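Local coordinates for protein ATP grasp ligase (Microcystis aeruginosa MRC, PDB 5IG9) that probably acts as an ATP-dependent ligase of the ATP-grasp type, perhaps with an activity like that of ribosomal S6-glutamate ligases, at residues T2-T7 against F30-D35; V6-D11 against R74-L79; N123-Q128 against F292-P297; V164-S169 against T205-I210. All blocks are in the same frame, centred on the assembly; numbering follows the deposited sequence.

Overall arrangement
Contacts 1 and 2 share Val6 and Thr7 at the end of strand 3-7, their centres 9 Å apart, contact 1 within the parallel sheet of the pre-ATP-grasp domain and contact 2 in the loops just beyond its strand ends. Contact 3 follows along the chain, its centre about 23 Å from that of contact 2, and sets helix 125-134 against edge strand 290-296 of a five-stranded antiparallel sheet. Contact 4, about 13 Å from contact 3 between centres, pairs two strands of a separate four-stranded antiparallel sheet; its segments fall in sequence between the two of contact 3, and Lys125 packs on Leu168. Together the four sample three sheets, consistent with the multi-lobed ATP-grasp architecture.

Contact 1 of 4, residues T2-T7 against F30-D35; sequences TVLIVT and FRFDTD
Strands 3-7 and 30-33 run parallel, axes 5.0 Å apart and inclined by 24°, with Val3 O, Phe30 O, Ile5 O and Phe32 O accepting in turn from Phe30 N, Ile5 N, Phe32 N and Thr7 N. Beyond the last pair, Thr7 O is gripped twice: Thr34 N and Thr34 OG1 each lie 2.7 Å from it, approaching from opposite faces of its plane, the hydroxyl between backbone N and carbonyl carbon (chi1 53°). An alanine at Thr34 would probably leave Thr7 O with the amide alone, deprive Arg76 N of a hydroxyl acceptor and open a gap where CG2 met Val6 CG1. On the face carrying Val6, Leu4 CD1 reaches Phe32 CB at 3.7 Å and the edge of the Phe30 ring. On the other, Arg31 NE meets the syn lone pair of Asp33 OD1 at 2.8 Å, and Thr7 CG2 rests on that salt bridge. Helix 14-23, the crossover of this beta-alpha-beta unit, packs on Ile5, Thr7 and Arg31, while helix 87-107 packs on Val6 and Phe32.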
loop_
_atom_site.group_PDB
_atom_site.type_symbol
_atom_site.label_atom_id
_atom_site.label_comp_id
_atom_site.label_asym_id
_atom_site.label_seq_id
_atom_site.Cartn_x
_atom_site.Cartn_y
_atom_site.Cartn_z
ATOM N N THR A 2 -12.849 -4.972 -23.161
ATOM C CA THR A 2 -13.655 -5.423 -22.029
ATOM C C THR A 2 -13.238 -4.687 -20.768
ATOM O O THR A 2 -12.050 -4.469 -20.532
ATOM C CB THR A 2 -13.526 -6.945 -21.809
ATOM O OG1 THR A 2 -14.002 -7.641 -22.965
ATOM C CG2 THR A 2 -14.330 -7.392 -20.595
ATOM N N VAL A 3 -14.214 -4.299 -19.957
ATOM C CA VAL A 3 -13.953 -3.591 -18.710
ATOM C C VAL A 3 -13.821 -4.615 -17.590
ATOM O O VAL A 3 -14.753 -5.376 -17.317
ATOM C CB VAL A 3 -15.063 -2.577 -18.404
ATOM C CG1 VAL A 3 -14.903 -2.032 -16.994
ATOM C CG2 VAL A 3 -15.040 -1.447 -19.423
ATOM N N LEU A 4 -12.661 -4.640 -16.947
ATOM C CA LEU A 4 -12.441 -5.508 -15.799
ATOM C C LEU A 4 -12.857 -4.763 -14.537
ATOM O O LEU A 4 -12.361 -3.664 -14.267
ATOM C CB LEU A 4 -10.981 -5.945 -15.713
ATOM C CG LEU A 4 -10.553 -6.604 -14.401
ATOM C CD1 LEU A 4 -11.296 -7.911 -14.154
ATOM C CD2 LEU A 4 -9.057 -6.821 -14.401
ATOM N N ILE A 5 -13.766 -5.354 -13.772
ATOM C CA ILE A 5 -14.315 -4.722 -12.579
ATOM C C ILE A 5 -13.801 -5.487 -11.371
ATOM O O ILE A 5 -14.175 -6.644 -11.144
ATOM C CB ILE A 5 -15.846 -4.674 -12.610
ATOM C CG1 ILE A 5 -16.301 -3.705 -13.697
ATOM C CG2 ILE A 5 -16.392 -4.249 -11.259
ATOM C CD1 ILE A 5 -17.779 -3.693 -13.930
ATOM N N VAL A 6 -12.949 -4.832 -10.588
ATOM C CA VAL A 6 -12.286 -5.454 -9.449
ATOM C C VAL A 6 -13.142 -5.187 -8.214
ATOM O O VAL A 6 -13.127 -4.089 -7.659
ATOM C CB VAL A 6 -10.865 -4.925 -9.275
ATOM C CG1 VAL A 6 -10.156 -5.667 -8.160
ATOM C CG2 VAL A 6 -10.099 -5.050 -10.581
ATOM N N THR A 7 -13.884 -6.204 -7.778
ATOM C CA THR A 7 -14.788 -6.058 -6.645
ATOM C C THR A 7 -14.745 -7.300 -5.764
ATOM O O THR A 7 -13.729 -7.999 -5.721
ATOM C CB THR A 7 -16.218 -5.797 -7.130
ATOM O OG1 THR A 7 -17.113 -5.808 -6.014
ATOM C CG2 THR A 7 -16.648 -6.865 -8.125
ATOM N N PHE A 30 -16.531 -7.683 -17.382
ATOM C CA PHE A 30 -16.311 -8.893 -16.601
ATOM C C PHE A 30 -16.186 -8.519 -15.132
ATOM O O PHE A 30 -15.413 -7.622 -14.782
ATOM C CB PHE A 30 -15.054 -9.631 -17.073
ATOM C CG PHE A 30 -14.762 -10.897 -16.310
ATOM C CD1 PHE A 30 -15.295 -12.108 -16.720
ATOM C CD2 PHE A 30 -13.943 -10.880 -15.191
ATOM C CE1 PHE A 30 -15.026 -13.274 -16.025
ATOM C CE2 PHE A 30 -13.670 -12.043 -14.491
ATOM C CZ PHE A 30 -14.213 -13.241 -14.908
ATOM N N ARG A 31 -16.942 -9.207 -14.278
ATOM C CA ARG A 31 -16.908 -8.984 -12.837
ATOM C C ARG A 31 -15.949 -9.976 -12.189
ATOM O O ARG A 31 -16.134 -11.191 -12.309
ATOM C CB ARG A 31 -18.303 -9.121 -12.228
ATOM C CG ARG A 31 -18.298 -9.180 -10.708
ATOM C CD ARG A 31 -19.683 -8.972 -10.129
ATOM N NE ARG A 31 -19.668 -9.047 -8.674
ATOM C CZ ARG A 31 -20.660 -8.627 -7.897
ATOM N NH1 ARG A 31 -21.744 -8.096 -8.441
ATOM N NH2 ARG A 31 -20.564 -8.729 -6.578
ATOM N N PHE A 32 -14.947 -9.458 -11.488
ATOM C CA PHE A 32 -13.929 -10.273 -10.829
ATOM C C PHE A 32 -14.080 -10.105 -9.320
ATOM O O PHE A 32 -13.675 -9.084 -8.759
ATOM C CB PHE A 32 -12.534 -9.871 -11.300
ATOM C CG PHE A 32 -11.414 -10.576 -10.578
ATOM C CD1 PHE A 32 -11.476 -11.939 -10.333
ATOM C CD2 PHE A 32 -10.288 -9.879 -10.170
ATOM C CE1 PHE A 32 -10.442 -12.591 -9.676
ATOM C CE2 PHE A 32 -9.252 -10.525 -9.516
ATOM C CZ PHE A 32 -9.330 -11.883 -9.269
ATOM N N ASP A 33 -14.656 -11.112 -8.665
ATOM C CA ASP A 33 -14.839 -11.085 -7.214
ATOM C C ASP A 33 -13.535 -11.518 -6.559
ATOM O O ASP A 33 -13.171 -12.697 -6.583
ATOM C CB ASP A 33 -16.003 -11.975 -6.797
ATOM C CG ASP A 33 -17.340 -11.456 -7.294
ATOM O OD1 ASP A 33 -17.479 -10.225 -7.458
ATOM O OD2 ASP A 33 -18.252 -12.278 -7.525
ATOM N N THR A 34 -12.829 -10.555 -5.964
ATOM C CA THR A 34 -11.513 -10.838 -5.401
ATOM C C THR A 34 -11.594 -11.786 -4.212
ATOM O O THR A 34 -10.648 -12.538 -3.958
ATOM C CB THR A 34 -10.822 -9.536 -4.992
ATOM O OG1 THR A 34 -11.686 -8.785 -4.129
ATOM C CG2 THR A 34 -10.489 -8.702 -6.215
ATOM N N ASP A 35 -12.706 -11.771 -3.475
ATOM C CA ASP A 35 -12.821 -12.642 -2.311
ATOM C C ASP A 35 -13.045 -14.099 -2.694
ATOM O O ASP A 35 -12.769 -14.988 -1.881
ATOM C CB ASP A 35 -13.947 -12.160 -1.397
ATOM C CG ASP A 35 -15.303 -12.194 -2.070
ATOM O OD1 ASP A 35 -15.367 -11.962 -3.296
ATOM O OD2 ASP A 35 -16.304 -12.454 -1.373
#

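Contact 2 of 4, residues V6-D11 against R74-L79; sequences VTFSRD and RMRYGL
Phe8 lays one ring face against the Arg76 side chain, whose CG makes a CH-pi contact 3.9 Å from the ring centroid. Arg76 CZ stands 4.8 Å from the same centroid in a cation-pi arrangement, with guanidinium and ring planes 22° apart. The opposite face of the ring is backed by the chain's own turn, at Arg10 C and Asp11 N. Phe8 CG lies between the backbone N and carbonyl carbon (chi1 71°), bringing it to Arg76 CG. The ring also lies side by side with Arg74, Phe8 CE1 meeting Arg74 CG at 3.5 Å. Arg74 offers its aliphatic part to the ring, while its guanidinium goes to Val298 O and Glu300. Asp11 crosses Arg74 at about a right angle, Asp11 OD2 lying 3.8 Å from Arg74 CB; that oxygen has Arg73 as its salt-bridge partner. A backbone bond from Arg74 N to Val6 O joins the segments. The type I turn Phe8-Asp11 and the 74-79 loop meet where strands 3-7 and 69-72 end, the carboxyl edge of a Rossmann-like parallel sheet.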
loop_
_atom_site.group_PDB
_atom_site.type_symbol
_atom_site.label_atom_id
_atom_site.label_comp_id
_atom_site.label_asym_id
_atom_site.label_seq_id
_atom_site.Cartn_x
_atom_site.Cartn_y
_atom_site.Cartn_z
ATOM N N VAL A 6 -12.949 -4.832 -10.588
ATOM C CA VAL A 6 -12.286 -5.454 -9.449
ATOM C C VAL A 6 -13.142 -5.187 -8.214
ATOM O O VAL A 6 -13.127 -4.089 -7.659
ATOM C CB VAL A 6 -10.865 -4.925 -9.275
ATOM C CG1 VAL A 6 -10.156 -5.667 -8.160
ATOM C CG2 VAL A 6 -10.099 -5.050 -10.581
ATOM N N THR A 7 -13.884 -6.204 -7.778
ATOM C CA THR A 7 -14.788 -6.058 -6.645
ATOM C C THR A 7 -14.745 -7.300 -5.764
ATOM O O THR A 7 -13.729 -7.999 -5.721
ATOM C CB THR A 7 -16.218 -5.797 -7.130
ATOM O OG1 THR A 7 -17.113 -5.808 -6.014
ATOM C CG2 THR A 7 -16.648 -6.865 -8.125
ATOM N N PHE A 8 -15.836 -7.572 -5.050
ATOM C CA PHE A 8 -15.976 -8.801 -4.282
ATOM C C PHE A 8 -17.444 -9.206 -4.299
ATOM O O PHE A 8 -18.310 -8.454 -4.750
ATOM C CB PHE A 8 -15.425 -8.650 -2.853
ATOM C CG PHE A 8 -16.257 -7.781 -1.947
ATOM C CD1 PHE A 8 -16.475 -6.444 -2.237
ATOM C CD2 PHE A 8 -16.789 -8.299 -0.777
ATOM C CE1 PHE A 8 -17.230 -5.652 -1.395
ATOM C CE2 PHE A 8 -17.540 -7.510 0.070
ATOM C CZ PHE A 8 -17.762 -6.185 -0.240
ATOM N N SER A 9 -17.714 -10.420 -3.813
ATOM C CA SER A 9 -19.033 -11.018 -3.997
ATOM C C SER A 9 -20.119 -10.293 -3.209
ATOM O O SER A 9 -21.268 -10.231 -3.662
ATOM C CB SER A 9 -18.995 -12.496 -3.604
ATOM O OG SER A 9 -18.560 -12.656 -2.265
ATOM N N ARG A 10 -19.792 -9.747 -2.038
ATOM C CA ARG A 10 -20.779 -9.081 -1.201
ATOM C C ARG A 10 -20.845 -7.576 -1.445
ATOM O O ARG A 10 -21.343 -6.838 -0.585
ATOM C CB ARG A 10 -20.501 -9.364 0.279
ATOM C CG ARG A 10 -20.624 -10.829 0.680
ATOM C CD ARG A 10 -20.444 -11.013 2.184
ATOM N NE ARG A 10 -21.708 -11.227 2.886
ATOM C CZ ARG A 10 -22.418 -10.268 3.474
ATOM N NH1 ARG A 10 -21.993 -9.012 3.447
ATOM N NH2 ARG A 10 -23.554 -10.565 4.091
ATOM N N ASP A 11 -20.360 -7.105 -2.593
ATOM C CA ASP A 11 -20.470 -5.692 -2.912
ATOM C C ASP A 11 -21.924 -5.333 -3.211
ATOM O O ASP A 11 -22.766 -6.195 -3.475
ATOM C CB ASP A 11 -19.581 -5.329 -4.100
ATOM C CG ASP A 11 -19.090 -3.894 -4.043
ATOM O OD1 ASP A 11 -19.627 -3.110 -3.232
ATOM O OD2 ASP A 11 -18.166 -3.549 -4.809
ATOM N N ARG A 74 -13.315 -2.616 -5.478
ATOM C CA ARG A 74 -13.224 -3.216 -4.154
ATOM C C ARG A 74 -12.180 -4.320 -4.157
ATOM O O ARG A 74 -12.134 -5.139 -5.077
ATOM C CB ARG A 74 -14.580 -3.768 -3.695
ATOM C CG ARG A 74 -15.166 -3.042 -2.495
ATOM C CD ARG A 74 -14.755 -1.582 -2.496
ATOM N NE ARG A 74 -15.759 -0.725 -1.882
ATOM C CZ ARG A 74 -15.666 0.599 -1.817
ATOM N NH1 ARG A 74 -14.608 1.214 -2.327
ATOM N NH2 ARG A 74 -16.628 1.306 -1.245
ATOM N N MET A 75 -11.347 -4.341 -3.122
ATOM C CA MET A 75 -10.224 -5.270 -3.035
ATOM C C MET A 75 -10.356 -6.079 -1.749
ATOM O O MET A 75 -9.930 -5.632 -0.681
ATOM C CB MET A 75 -8.898 -4.520 -3.086
ATOM C CG MET A 75 -8.687 -3.714 -4.361
ATOM S SD MET A 75 -9.675 -2.205 -4.466
ATOM C CE MET A 75 -9.175 -1.355 -2.973
ATOM N N ARG A 76 -10.940 -7.274 -1.851
ATOM C CA ARG A 76 -11.080 -8.159 -0.700
ATOM C C ARG A 76 -10.412 -9.502 -0.976
ATOM O O ARG A 76 -11.078 -10.541 -0.987
ATOM C CB ARG A 76 -12.556 -8.349 -0.351
ATOM C CG ARG A 76 -13.296 -7.051 -0.075
ATOM C CD ARG A 76 -12.655 -6.293 1.072
ATOM N NE ARG A 76 -13.126 -4.916 1.134
ATOM C CZ ARG A 76 -14.180 -4.516 1.834
ATOM N NH1 ARG A 76 -14.879 -5.392 2.543
ATOM N NH2 ARG A 76 -14.536 -3.238 1.827
ATOM N N TYR A 77 -9.095 -9.492 -1.178
ATOM C CA TYR A 77 -8.398 -10.667 -1.691
ATOM C C TYR A 77 -8.471 -11.832 -0.711
ATOM O O TYR A 77 -7.980 -11.740 0.417
ATOM C CB TYR A 77 -6.941 -10.326 -1.987
ATOM C CG TYR A 77 -6.751 -9.050 -2.772
ATOM C CD1 TYR A 77 -7.033 -8.996 -4.131
ATOM C CD2 TYR A 77 -6.276 -7.901 -2.155
ATOM C CE1 TYR A 77 -6.856 -7.830 -4.849
ATOM C CE2 TYR A 77 -6.094 -6.735 -2.864
ATOM C CZ TYR A 77 -6.385 -6.704 -4.209
ATOM O OH TYR A 77 -6.202 -5.539 -4.917
ATOM N N GLY A 78 -9.092 -12.927 -1.151
ATOM C CA GLY A 78 -9.051 -14.178 -0.418
ATOM C C GLY A 78 -9.872 -14.246 0.849
ATOM O O GLY A 78 -9.555 -15.053 1.729
ATOM N N LEU A 79 -10.927 -13.439 0.973
ATOM C CA LEU A 79 -11.717 -13.469 2.201
ATOM C C LEU A 79 -12.423 -14.806 2.373
ATOM O O LEU A 79 -12.500 -15.338 3.488
ATOM C CB LEU A 79 -12.733 -12.329 2.208
ATOM C CG LEU A 79 -12.184 -10.915 2.400
ATOM C CD1 LEU A 79 -13.294 -9.997 2.882
ATOM C CD2 LEU A 79 -11.014 -10.910 3.372
#

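Contact 3 of 4, residues N123-Q128 against F292-P297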
loop_
_atom_site.group_PDB
_atom_site.type_symbol
_atom_site.label_atom_id
_atom_site.label_comp_id
_atom_site.label_asym_id
_atom_site.label_seq_id
_atom_site.Cartn_x
_atom_site.Cartn_y
_atom_site.Cartn_z
ATOM N N ASN A 123 -3.862 7.555 -0.469
ATOM C CA ASN A 123 -4.379 6.978 0.766
ATOM C C ASN A 123 -3.702 7.523 2.016
ATOM O O ASN A 123 -4.134 7.187 3.124
ATOM C CB ASN A 123 -4.241 5.453 0.750
ATOM C CG ASN A 123 -5.363 4.773 -0.007
ATOM O OD1 ASN A 123 -6.435 5.348 -0.199
ATOM N ND2 ASN A 123 -5.123 3.540 -0.442
ATOM N N HIS A 124 -2.656 8.333 1.874
ATOM C CA HIS A 124 -1.992 8.952 3.020
ATOM C C HIS A 124 -2.793 10.182 3.417
ATOM O O HIS A 124 -2.711 11.228 2.771
ATOM C CB HIS A 124 -0.549 9.308 2.679
ATOM C CG HIS A 124 0.281 8.129 2.279
ATOM N ND1 HIS A 124 0.650 7.888 0.973
ATOM C CD2 HIS A 124 0.800 7.116 3.010
ATOM C CE1 HIS A 124 1.367 6.780 0.918
ATOM N NE2 HIS A 124 1.470 6.290 2.140
ATOM N N LYS A 125 -3.579 10.057 4.489
ATOM C CA LYS A 125 -4.487 11.135 4.862
ATOM C C LYS A 125 -3.734 12.373 5.333
ATOM O O LYS A 125 -4.233 13.494 5.185
ATOM C CB LYS A 125 -5.463 10.648 5.934
ATOM C CG LYS A 125 -6.404 9.561 5.433
ATOM C CD LYS A 125 -7.263 8.995 6.549
ATOM C CE LYS A 125 -8.203 7.918 6.027
ATOM N NZ LYS A 125 -9.017 7.297 7.113
ATOM N N GLN A 126 -2.536 12.197 5.893
ATOM C CA GLN A 126 -1.713 13.352 6.234
ATOM C C GLN A 126 -1.262 14.103 4.989
ATOM O O GLN A 126 -1.148 15.335 5.014
ATOM C CB GLN A 126 -0.501 12.916 7.054
ATOM C CG GLN A 126 0.348 14.072 7.549
ATOM C CD GLN A 126 1.647 13.614 8.181
ATOM O OE1 GLN A 126 1.779 12.459 8.594
ATOM N NE2 GLN A 126 2.620 14.514 8.251
ATOM N N LEU A 127 -1.004 13.385 3.893
ATOM C CA LEU A 127 -0.632 14.046 2.649
ATOM C C LEU A 127 -1.831 14.710 1.985
ATOM O O LEU A 127 -1.678 15.741 1.322
ATOM C CB LEU A 127 0.014 13.040 1.697
ATOM C CG LEU A 127 0.518 13.574 0.356
ATOM C CD1 LEU A 127 1.640 14.582 0.552
ATOM C CD2 LEU A 127 0.974 12.420 -0.513
ATOM N N GLN A 128 -3.026 14.141 2.148
ATOM C CA GLN A 128 -4.226 14.772 1.613
ATOM C C GLN A 128 -4.402 16.173 2.186
ATOM O O GLN A 128 -4.540 17.152 1.444
ATOM C CB GLN A 128 -5.456 13.918 1.921
ATOM C CG GLN A 128 -5.453 12.526 1.319
ATOM C CD GLN A 128 -6.737 11.793 1.632
ATOM O OE1 GLN A 128 -7.676 12.375 2.167
ATOM N NE2 GLN A 128 -6.787 10.509 1.299
ATOM N N PHE A 292 -11.874 21.437 4.116
ATOM C CA PHE A 292 -11.618 20.135 3.517
ATOM C C PHE A 292 -11.327 19.112 4.610
ATOM O O PHE A 292 -10.500 19.353 5.494
ATOM C CB PHE A 292 -10.440 20.212 2.546
ATOM C CG PHE A 292 -9.974 18.870 2.047
ATOM C CD1 PHE A 292 -10.606 18.261 0.975
ATOM C CD2 PHE A 292 -8.910 18.216 2.650
ATOM C CE1 PHE A 292 -10.186 17.025 0.515
ATOM C CE2 PHE A 292 -8.486 16.979 2.193
ATOM C CZ PHE A 292 -9.124 16.385 1.124
ATOM N N LEU A 293 -11.992 17.960 4.538
ATOM C CA LEU A 293 -11.783 16.888 5.503
ATOM C C LEU A 293 -10.992 15.727 4.916
ATOM O O LEU A 293 -9.926 15.379 5.436
ATOM C CB LEU A 293 -13.127 16.385 6.046
ATOM C CG LEU A 293 -13.936 17.333 6.932
ATOM C CD1 LEU A 293 -15.165 16.623 7.473
ATOM C CD2 LEU A 293 -13.086 17.887 8.066
ATOM N N GLU A 294 -11.479 15.117 3.837
ATOM C CA GLU A 294 -10.919 13.860 3.368
ATOM C C GLU A 294 -11.360 13.597 1.935
ATOM O O GLU A 294 -12.481 13.934 1.552
ATOM C CB GLU A 294 -11.361 12.705 4.276
ATOM C CG GLU A 294 -11.002 11.313 3.779
ATOM C CD GLU A 294 -11.535 10.228 4.691
ATOM O OE1 GLU A 294 -11.722 10.511 5.894
ATOM O OE2 GLU A 294 -11.778 9.101 4.208
ATOM N N ILE A 295 -10.469 12.997 1.152
ATOM C CA ILE A 295 -10.813 12.417 -0.139
ATOM C C ILE A 295 -10.545 10.919 -0.065
ATOM O O ILE A 295 -9.442 10.493 0.301
ATOM C CB ILE A 295 -10.031 13.061 -1.299
ATOM C CG1 ILE A 295 -10.212 12.244 -2.579
ATOM C CG2 ILE A 295 -8.560 13.202 -0.957
ATOM C CD1 ILE A 295 -9.433 12.790 -3.753
ATOM N N ASN A 296 -11.558 10.126 -0.393
ATOM C CA ASN A 296 -11.416 8.678 -0.432
ATOM C C ASN A 296 -11.444 8.221 -1.881
ATOM O O ASN A 296 -12.505 8.281 -2.521
ATOM C CB ASN A 296 -12.526 8.001 0.370
ATOM C CG ASN A 296 -12.333 6.501 0.486
ATOM O OD1 ASN A 296 -11.323 5.952 0.043
ATOM N ND2 ASN A 296 -13.299 5.830 1.100
ATOM N N PRO A 297 -10.322 7.759 -2.440
ATOM C CA PRO A 297 -10.304 7.391 -3.864
ATOM C C PRO A 297 -11.214 6.226 -4.220
ATOM O O PRO A 297 -11.413 5.971 -5.414
ATOM C CB PRO A 297 -8.831 7.037 -4.119
ATOM C CG PRO A 297 -8.077 7.693 -3.007
ATOM C CD PRO A 297 -8.991 7.648 -1.824
#
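Gln128 turns its side-chain amide to the backbone of Ile295 and meets both the N and the O of that residue, as a neighbouring strand might. Gln128 OE1 accepts from Ile295 N at 3.0 Å; the bond is nearly straight at hydrogen (167°), although the donor stands above the amide carbonyl plane. The return bond, from Gln128 NE2 to Ile295 O at 2.8 Å, is weak because it is sharply bent, and NE2 finds its stronger partner in Ala122 O. Gln128 CG lies anti to the carbonyl carbon and CD continues the chain in an extended form (chi2 -177°), carrying the amide from the helix to the strand. Ile295 CG2 lies 3.5 Å from Gln128 CD, and the CE2 corner of Phe292 comes within 4.0 Å of Gln128 O. Asn123 OD1 reaches Pro297 CD at 3.8 Å. Lys125 NZ and Glu294 OE1 are 4.4 Å apart, beyond a salt bridge. A classic beta bulge, Leu293 and Glu294 opposite Asp281, interrupts the strand's pairing with 277-284. Val119 and Ala122 of helix 116-122 pack on Pro297, and Gly103 and Ser107 of the second subunit pack on the helix side. The chemistry is that of an edge strand whose polar backbone is met by a buried side-chain amide: one good bond and one weak one join helix 125-134 to strand 290-296, with apolar contacts and a loosely matched Lys125-Glu294 pair beside them.

Contact 4 of 4, residues V164-S169 against T205-I210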
loop_
_atom_site.group_PDB
_atom_site.type_symbol
_atom_site.label_atom_id
_atom_site.label_comp_id
_atom_site.label_asym_id
_atom_site.label_seq_id
_atom_site.Cartn_x
_atom_site.Cartn_y
_atom_site.Cartn_z
ATOM N N VAL A 164 -11.975 15.733 18.365
ATOM C CA VAL A 164 -12.383 14.352 18.187
ATOM C C VAL A 164 -11.129 13.503 18.012
ATOM O O VAL A 164 -10.007 14.007 17.953
ATOM C CB VAL A 164 -13.347 14.174 16.998
ATOM C CG1 VAL A 164 -14.674 14.865 17.281
ATOM C CG2 VAL A 164 -12.719 14.707 15.718
ATOM N N THR A 165 -11.332 12.193 17.943
ATOM C CA THR A 165 -10.267 11.260 17.612
ATOM C C THR A 165 -10.786 10.249 16.602
ATOM O O THR A 165 -11.989 9.976 16.527
ATOM C CB THR A 165 -9.726 10.532 18.849
ATOM O OG1 THR A 165 -8.506 9.866 18.510
ATOM C CG2 THR A 165 -10.726 9.505 19.353
ATOM N N LYS A 166 -9.864 9.706 15.813
ATOM C CA LYS A 166 -10.218 8.716 14.808
ATOM C C LYS A 166 -8.977 7.911 14.462
ATOM O O LYS A 166 -7.847 8.317 14.747
ATOM C CB LYS A 166 -10.814 9.366 13.557
ATOM C CG LYS A 166 -9.852 10.274 12.800
ATOM C CD LYS A 166 -10.589 11.050 11.711
ATOM C CE LYS A 166 -9.640 11.886 10.863
ATOM N NZ LYS A 166 -8.751 11.059 9.996
ATOM N N MET A 167 -9.209 6.755 13.851
ATOM C CA MET A 167 -8.143 5.868 13.414
ATOM C C MET A 167 -7.900 6.059 11.924
ATOM O O MET A 167 -8.839 6.266 11.152
ATOM C CB MET A 167 -8.495 4.409 13.712
ATOM C CG MET A 167 -8.719 4.111 15.189
ATOM S SD MET A 167 -7.194 4.071 16.153
ATOM C CE MET A 167 -6.510 2.492 15.653
ATOM N N LEU A 168 -6.629 6.000 11.526
ATOM C CA LEU A 168 -6.289 6.068 10.112
ATOM C C LEU A 168 -6.596 4.772 9.374
ATOM O O LEU A 168 -6.686 4.780 8.142
ATOM C CB LEU A 168 -4.808 6.415 9.937
ATOM C CG LEU A 168 -4.346 7.808 10.368
ATOM C CD1 LEU A 168 -2.849 7.959 10.144
ATOM C CD2 LEU A 168 -5.113 8.888 9.623
ATOM N N SER A 169 -6.767 3.670 10.096
ATOM C CA SER A 169 -6.963 2.356 9.506
ATOM C C SER A 169 -8.407 1.904 9.670
ATOM O O SER A 169 -9.143 2.388 10.534
ATOM C CB SER A 169 -6.021 1.325 10.141
ATOM O OG SER A 169 -6.336 1.119 11.509
ATOM N N THR A 205 -5.270 9.613 15.784
ATOM C CA THR A 205 -5.316 10.870 15.052
ATOM C C THR A 205 -6.388 11.753 15.676
ATOM O O THR A 205 -7.559 11.361 15.745
ATOM C CB THR A 205 -5.597 10.637 13.566
ATOM O OG1 THR A 205 -4.533 9.865 12.993
ATOM C CG2 THR A 205 -5.691 11.963 12.831
ATOM N N PHE A 206 -5.984 12.932 16.137
ATOM C CA PHE A 206 -6.877 13.889 16.769
ATOM C C PHE A 206 -7.071 15.095 15.862
ATOM O O PHE A 206 -6.151 15.511 15.151
ATOM C CB PHE A 206 -6.328 14.333 18.127
ATOM C CG PHE A 206 -6.034 13.194 19.053
ATOM C CD1 PHE A 206 -4.797 12.577 19.039
ATOM C CD2 PHE A 206 -7.002 12.725 19.924
ATOM C CE1 PHE A 206 -4.524 11.524 19.882
ATOM C CE2 PHE A 206 -6.735 11.671 20.769
ATOM C CZ PHE A 206 -5.494 11.070 20.749
ATOM N N GLN A 207 -8.281 15.652 15.888
ATOM C CA GLN A 207 -8.647 16.739 14.991
ATOM C C GLN A 207 -9.464 17.798 15.714
ATOM O O GLN A 207 -10.256 17.484 16.608
ATOM C CB GLN A 207 -9.448 16.225 13.789
ATOM C CG GLN A 207 -8.590 15.689 12.662
ATOM C CD GLN A 207 -9.375 15.481 11.386
ATOM O OE1 GLN A 207 -10.584 15.265 11.415
ATOM N NE2 GLN A 207 -8.689 15.554 10.254
ATOM N N GLU A 208 -9.271 19.050 15.303
ATOM C CA GLU A 208 -10.106 20.148 15.771
ATOM C C GLU A 208 -11.563 19.901 15.404
ATOM O O GLU A 208 -11.894 19.683 14.235
ATOM C CB GLU A 208 -9.615 21.461 15.155
ATOM C CG GLU A 208 -10.578 22.636 15.265
ATOM C CD GLU A 208 -10.072 23.862 14.520
ATOM O OE1 GLU A 208 -9.139 23.714 13.702
ATOM O OE2 GLU A 208 -10.598 24.974 14.757
ATOM N N ASN A 209 -12.434 19.924 16.408
ATOM C CA ASN A 209 -13.867 19.748 16.189
ATOM C C ASN A 209 -14.443 21.086 15.746
ATOM O O ASN A 209 -14.625 21.995 16.556
ATOM C CB ASN A 209 -14.545 19.243 17.458
ATOM C CG ASN A 209 -15.983 18.828 17.228
ATOM O OD1 ASN A 209 -16.561 19.091 16.173
ATOM N ND2 ASN A 209 -16.573 18.180 18.223
ATOM N N ILE A 210 -14.738 21.209 14.457
ATOM C CA ILE A 210 -15.223 22.456 13.872
ATOM C C ILE A 210 -16.749 22.406 13.833
ATOM O O ILE A 210 -17.306 21.511 13.182
ATOM C CB ILE A 210 -14.649 22.680 12.468
ATOM C CG1 ILE A 210 -13.131 22.846 12.534
ATOM C CG2 ILE A 210 -15.314 23.886 11.817
ATOM C CD1 ILE A 210 -12.481 22.970 11.184
#
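Val164 and Lys166 pair with Gln207 and Thr205 in an antiparallel contact between the two inner strands, 163-166 and 204-208, of a four-stranded sheet. Both are hydrogen-bonded pairs: Val164 N reaches Gln207 O at 3.0 Å, and Lys166 N reaches Thr205 O at 2.8 Å, each answered by a return bond. Between them, Thr165 and Phe206 form a non-hydrogen-bonded pair with side chains lying alongside and pointing the same way. Thr165 OG1, anti to the backbone N (chi1 -167°), stands over one face of the Phe206 ring, 3.4 Å from Phe206 CE2, and donates to Thr205 O at 3.3 Å from well above that carbonyl's plane. Thr205 O therefore serves two donors. An alanine in place of Phe206 would probably leave Thr165 without its aromatic face and open a gap beneath helix 148-157. On the other face of the sheet, Lys166 CE lies against the Gln207 amide, 3.6 Å from Gln207 OE1, while Gln207 NE2 bonds to Thr142. Beyond the Val164-Gln207 pair, Val164 CG1 meets Asn209 ND2 at 3.9 Å. Beyond the Lys166-Thr205 pair, Leu168 packs across Thr205. Glu96 of the second subunit accepts hydrogen bonds from Leu168 N and Ser169 OG, and an aromatic side chain of another protein's chain packs on Thr165 and Phe206. Strand 142-145 flanks 204-208, strand 186-187 flanks 163-166, and helix 148-157 meets Phe206 through Val151 and Phe154.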